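Local coordinates for protein CDP-archaeol synthase (Aeropyrum pernix K1, PDB 5GUF) that probably catalyses the magnesium-dependent transfer of a cytidylyl group from CTP to the archaeal lipid precursor DGGGP, giving CDP-archaeol and diphosphate within the membrane, at residues V7-D12 / N82-V87; S104-R109 / P119-L124. One frame throughout, in Å; residues are numbered along the deposited sequence.

Contact 1: residues V7-D12 / N82-V87; sequences VDWRID and NMLLAV. With MG (magnesium ion), chain D.
N82, just ahead of the turn that leads into helix 84-109, makes a capping bond with its side chain and also holds the N-terminal loop at V7, ahead of the short strand 10-11. The amide nitrogen ND2 of N82 donates to V7 O over 2.9 Å. The bond is bent, 146° at the hydrogen, and ND2 stands above the carbonyl plane. The other arm of the amide, OD1, accepts the capping bond from L84 N at 2.8 Å. With CG anti to the backbone N (chi1 179°), the N82 side chain reaches V7, and the two bonds fix the rotation of its amide. Apolar contacts flank this bridge. The methyl CG2 of V7 meets CD1 of L85 at 3.9 Å, and L85 packs further on helix 59-80. On the surface, CD1 of L84 comes obliquely against CZ2 of the W9 indole at 3.8 Å. Just beyond V7 the chain folds round a magnesium ion. D8 gives both carboxylate oxygens, R10 its backbone O and D12 its OD1. D8 OD1 also accepts from R10 N at 2.8 Å, which orients the carboxylate. This last bond closes an Asx turn within the magnesium site, which D8, R10, D12 and E16 build around strand 10-11.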
# COMPACT_ATOMS: atom_id res chain seq x y z
N VAL A 7 19.86 8.99 16.41
CA VAL A 7 19.20 9.39 15.17
C VAL A 7 20.12 10.38 14.48
O VAL A 7 20.47 11.42 15.05
CB VAL A 7 17.81 10.00 15.41
CG1 VAL A 7 17.19 10.48 14.09
CG2 VAL A 7 16.89 9.00 16.11
N ASP A 8 20.55 10.05 13.26
CA ASP A 8 21.31 10.98 12.44
C ASP A 8 20.47 11.28 11.20
O ASP A 8 19.28 10.93 11.14
CB ASP A 8 22.69 10.41 12.10
CG ASP A 8 22.59 9.02 11.46
OD1 ASP A 8 21.92 8.90 10.41
OD2 ASP A 8 23.18 8.05 12.00
N TRP A 9 21.09 11.89 10.19
CA TRP A 9 20.37 12.33 9.00
C TRP A 9 20.16 11.21 8.00
O TRP A 9 19.33 11.35 7.10
CB TRP A 9 21.12 13.47 8.33
CG TRP A 9 21.15 14.75 9.10
CD1 TRP A 9 22.22 15.25 9.81
CD2 TRP A 9 20.09 15.71 9.21
NE1 TRP A 9 21.88 16.46 10.36
CE2 TRP A 9 20.59 16.78 10.01
CE3 TRP A 9 18.78 15.78 8.73
CZ2 TRP A 9 19.81 17.89 10.34
CZ3 TRP A 9 18.00 16.89 9.06
CH2 TRP A 9 18.52 17.94 9.86
N ARG A 10 20.89 10.11 8.12
CA ARG A 10 20.73 8.97 7.24
C ARG A 10 19.97 7.89 8.00
O ARG A 10 20.54 7.16 8.81
CB ARG A 10 22.08 8.48 6.76
CG ARG A 10 21.97 7.32 5.80
CD ARG A 10 23.34 6.82 5.39
NE ARG A 10 23.30 6.29 4.03
CZ ARG A 10 23.38 4.99 3.75
NH1 ARG A 10 23.49 4.11 4.74
NH2 ARG A 10 23.34 4.59 2.49
N ILE A 11 18.68 7.78 7.72
CA ILE A 11 17.82 6.79 8.36
C ILE A 11 18.12 5.44 7.71
O ILE A 11 17.64 5.16 6.61
CB ILE A 11 16.34 7.15 8.24
CG1 ILE A 11 16.16 8.61 8.63
CG2 ILE A 11 15.48 6.19 9.09
CD1 ILE A 11 16.61 8.89 10.05
N ASP A 12 18.89 4.60 8.40
CA ASP A 12 19.38 3.37 7.79
C ASP A 12 19.28 2.18 8.73
O ASP A 12 19.90 1.15 8.45
CB ASP A 12 20.83 3.54 7.31
CG ASP A 12 21.75 4.17 8.36
OD1 ASP A 12 21.39 4.25 9.56
OD2 ASP A 12 22.86 4.60 7.98
N ASN A 82 19.43 13.54 20.44
CA ASN A 82 19.39 14.43 19.29
C ASN A 82 18.31 15.47 19.55
O ASN A 82 17.12 15.23 19.32
CB ASN A 82 19.14 13.65 18.00
CG ASN A 82 19.06 14.55 16.78
OD1 ASN A 82 18.92 15.77 16.89
ND2 ASN A 82 19.14 13.95 15.60
N MET A 83 18.73 16.65 20.01
CA MET A 83 17.78 17.69 20.35
C MET A 83 16.99 18.19 19.14
O MET A 83 15.91 18.77 19.31
CB MET A 83 18.51 18.85 21.02
CG MET A 83 18.97 18.51 22.44
SD MET A 83 17.61 18.23 23.62
CE MET A 83 17.84 16.51 24.04
N LEU A 84 17.50 17.98 17.92
CA LEU A 84 16.74 18.42 16.75
C LEU A 84 15.41 17.68 16.63
O LEU A 84 14.47 18.22 16.04
CB LEU A 84 17.58 18.23 15.50
CG LEU A 84 18.40 19.47 15.12
CD1 LEU A 84 19.05 19.28 13.75
CD2 LEU A 84 17.51 20.70 15.12
N LEU A 85 15.30 16.48 17.22
CA LEU A 85 14.03 15.76 17.26
C LEU A 85 12.93 16.56 17.96
O LEU A 85 11.75 16.39 17.63
CB LEU A 85 14.19 14.41 17.96
CG LEU A 85 15.18 13.43 17.31
CD1 LEU A 85 14.87 11.97 17.69
CD2 LEU A 85 15.20 13.62 15.79
N ALA A 86 13.27 17.40 18.94
CA ALA A 86 12.22 18.19 19.56
C ALA A 86 11.73 19.29 18.63
O ALA A 86 10.59 19.73 18.76
CB ALA A 86 12.70 18.79 20.88
N VAL A 87 12.58 19.73 17.72
CA VAL A 87 12.21 20.75 16.75
C VAL A 87 11.50 20.14 15.54
O VAL A 87 10.55 20.72 15.02
CB VAL A 87 13.47 21.53 16.34
CG1 VAL A 87 13.19 22.47 15.15
CG2 VAL A 87 14.02 22.28 17.53
MG MG D . 21.65 6.54 10.59
O HOH W 1 23.90 6.23 9.50
O HOH W 2 22.55 5.38 11.60

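Contact 2: residues S104-R109 / P119-L124; sequences SFVKRR and PLLDQL. With K (potassium ion), chain F; CTP (cytidine-5'-triphosphate), chain B.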
# COMPACT_ATOMS: atom_id res chain seq x y z
N SER A 104 -8.22 10.13 3.92
CA SER A 104 -9.67 10.28 4.03
C SER A 104 -10.24 11.01 2.83
O SER A 104 -11.32 10.64 2.32
CB SER A 104 -10.02 11.03 5.31
OG SER A 104 -10.11 10.12 6.36
N PHE A 105 -9.55 12.04 2.36
CA PHE A 105 -9.95 12.71 1.13
C PHE A 105 -10.08 11.72 -0.02
O PHE A 105 -11.08 11.72 -0.75
CB PHE A 105 -8.95 13.80 0.76
CG PHE A 105 -9.24 14.46 -0.55
CD1 PHE A 105 -10.31 15.34 -0.68
CD2 PHE A 105 -8.46 14.18 -1.67
CE1 PHE A 105 -10.59 15.94 -1.89
CE2 PHE A 105 -8.73 14.78 -2.88
CZ PHE A 105 -9.80 15.65 -3.01
N VAL A 106 -9.07 10.87 -0.19
CA VAL A 106 -9.08 9.92 -1.30
C VAL A 106 -10.21 8.91 -1.12
O VAL A 106 -10.90 8.55 -2.08
CB VAL A 106 -7.70 9.25 -1.44
CG1 VAL A 106 -7.77 7.96 -2.24
CG2 VAL A 106 -6.71 10.23 -2.12
N LYS A 107 -10.48 8.49 0.12
CA LYS A 107 -11.56 7.53 0.35
C LYS A 107 -12.91 8.13 -0.02
O LYS A 107 -13.76 7.45 -0.63
CB LYS A 107 -11.58 7.06 1.80
CG LYS A 107 -10.41 6.20 2.22
CD LYS A 107 -10.43 5.94 3.70
CE LYS A 107 -11.42 4.85 4.05
NZ LYS A 107 -11.35 4.54 5.50
N ARG A 108 -13.15 9.39 0.34
CA ARG A 108 -14.42 10.02 0.02
C ARG A 108 -14.60 10.15 -1.49
O ARG A 108 -15.68 9.85 -2.01
CB ARG A 108 -14.53 11.40 0.69
CG ARG A 108 -14.53 11.43 2.23
CD ARG A 108 -15.62 10.57 2.90
NE ARG A 108 -15.20 9.19 3.14
CZ ARG A 108 -14.35 8.81 4.09
NH1 ARG A 108 -13.79 9.71 4.90
NH2 ARG A 108 -14.03 7.53 4.23
N ARG A 109 -13.56 10.59 -2.21
CA ARG A 109 -13.66 10.72 -3.66
C ARG A 109 -13.95 9.39 -4.34
O ARG A 109 -14.50 9.37 -5.45
CB ARG A 109 -12.38 11.33 -4.24
CG ARG A 109 -12.00 12.67 -3.63
CD ARG A 109 -12.91 13.82 -4.05
NE ARG A 109 -14.25 13.82 -3.43
CZ ARG A 109 -14.51 14.05 -2.14
NH1 ARG A 109 -13.53 14.28 -1.27
NH2 ARG A 109 -15.77 14.03 -1.70
N PRO A 119 -7.88 -1.10 3.45
CA PRO A 119 -6.66 -1.72 3.97
C PRO A 119 -5.44 -1.22 3.21
O PRO A 119 -5.52 -0.85 2.03
CB PRO A 119 -6.89 -3.22 3.75
CG PRO A 119 -7.76 -3.26 2.56
CD PRO A 119 -8.69 -2.07 2.69
N LEU A 120 -4.30 -1.21 3.90
CA LEU A 120 -3.08 -0.57 3.43
C LEU A 120 -3.19 0.95 3.54
O LEU A 120 -2.45 1.56 4.31
CB LEU A 120 -2.72 -0.99 2.01
CG LEU A 120 -2.19 -2.42 1.84
CD1 LEU A 120 -1.44 -2.52 0.51
CD2 LEU A 120 -1.31 -2.89 3.03
N LEU A 121 -4.10 1.57 2.78
CA LEU A 121 -4.21 3.03 2.81
C LEU A 121 -4.51 3.54 4.22
O LEU A 121 -3.89 4.52 4.68
CB LEU A 121 -5.27 3.52 1.83
CG LEU A 121 -5.53 5.03 1.78
CD1 LEU A 121 -4.27 5.82 1.36
CD2 LEU A 121 -6.70 5.40 0.88
N ASP A 122 -5.46 2.90 4.93
CA ASP A 122 -5.80 3.31 6.29
C ASP A 122 -4.60 3.22 7.23
O ASP A 122 -4.53 3.95 8.22
CB ASP A 122 -6.93 2.43 6.85
CG ASP A 122 -8.31 2.84 6.34
OD1 ASP A 122 -8.44 3.94 5.76
OD2 ASP A 122 -9.26 2.03 6.49
N GLN A 123 -3.68 2.30 6.98
CA GLN A 123 -2.58 2.11 7.91
C GLN A 123 -1.33 2.89 7.52
O GLN A 123 -0.48 3.13 8.37
CB GLN A 123 -2.22 0.63 8.02
CG GLN A 123 -3.31 -0.26 8.62
CD GLN A 123 -4.41 -0.61 7.63
OE1 GLN A 123 -4.19 -0.69 6.41
NE2 GLN A 123 -5.62 -0.81 8.15
N LEU A 124 -1.21 3.33 6.27
CA LEU A 124 0.04 3.87 5.78
C LEU A 124 -0.01 5.35 5.40
O LEU A 124 1.05 5.97 5.25
CB LEU A 124 0.54 3.04 4.59
CG LEU A 124 1.02 1.64 4.99
CD1 LEU A 124 1.64 0.93 3.81
CD2 LEU A 124 2.01 1.72 6.16
K K F . -6.64 6.37 9.09
N1 CTP B . -10.09 11.29 14.49
C2 CTP B . -10.34 12.64 14.68
N3 CTP B . -9.63 13.62 14.00
C4 CTP B . -8.61 13.24 13.15
C5 CTP B . -8.31 11.88 12.98
C6 CTP B . -9.17 10.91 13.52
O2 CTP B . -11.22 12.99 15.47
N4 CTP B . -7.92 14.18 12.50
C1' CTP B . -10.85 10.29 15.29
C2' CTP B . -12.26 10.12 14.76
O2' CTP B . -13.11 9.79 15.83
C3' CTP B . -12.14 8.92 13.85
C4' CTP B . -11.19 8.06 14.66
O4' CTP B . -10.28 8.97 15.28
O3' CTP B . -13.39 8.32 13.63
C5' CTP B . -10.48 7.01 13.80
O5' CTP B . -9.62 7.61 12.85
PA CTP B . -9.74 7.18 11.31
O1A CTP B . -9.74 5.67 11.27
O2A CTP B . -8.62 7.76 10.47
O3A CTP B . -11.15 7.81 10.84
PB CTP B . -12.38 6.95 10.24
O1B CTP B . -13.47 6.90 11.28
O2B CTP B . -11.99 5.55 9.84
O3B CTP B . -12.80 7.83 8.95
PG CTP B . -12.13 7.66 7.49
O1G CTP B . -12.99 6.71 6.68
O2G CTP B . -12.06 9.03 6.90
O3G CTP B . -10.74 7.10 7.58
O HOH W 3 -7.44 8.33 6.91
O HOH W 4 -9.31 5.51 8.31
O HOH W 5 -4.29 6.90 9.95
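K107 and D122 form a salt bridge between two consecutive membrane helices, 84-109 and 121-136, at the triphosphate end of the CTP pocket. NZ of K107 lies 3.0 Å from OD1 of D122 and uses the syn lone pair of that oxygen; its bond to OD2 is longer and weak. The same NZ donates to the gamma-phosphate oxygen O1G of CTP at 3.0 Å and to the backbone O of R116. The lysine chain is bent at chi3 (79°), and this kink turns the ammonium group between phosphate and carboxylate. R108 meets the gamma-phosphate with the edge of its guanidinium, PG lying in the guanidinium plane. NH2 donates to O1G at 2.8 Å and NH1 to O2G, whose position is less sure. Thus O1G is held by both basic residues, which probably offset its negative charge. In the next shell, R108 NE is tied to I112 O, and A118 N donates to D122 OD2, steadying the carboxylate. The backbone O of D122 reaches a potassium ion at 3.3 Å, a long contact; CTP O2A and D100 bind the same ion. P119, L120 and L121 meet the second subunit. Within the chain, beside the salt bridge, L121 packs on helix 84-109, and its CD2 rests against CG of K107 at 4.0 Å.

How the contacts relate
From the N terminus, the chain passes first through 7-12, then helices 14-29, 31-34 and 59-80, before contact 1 closes this long loop at the start of helix 84-109. That helix then carries the chain to contact 2 near its other end. There a short, non-helical connection leads from 104-109 to 119-124, and contact 2 closes it. The two contacts therefore follow in series and neither nest nor cross. The centres of contact 1 and contact 2 lie about 29 Å apart, on opposite sides of the chain's centre. Contact 1 ties the N-terminal magnesium site to the helix start; contact 2 joins the helix end to helix 121-136 at the nucleotide.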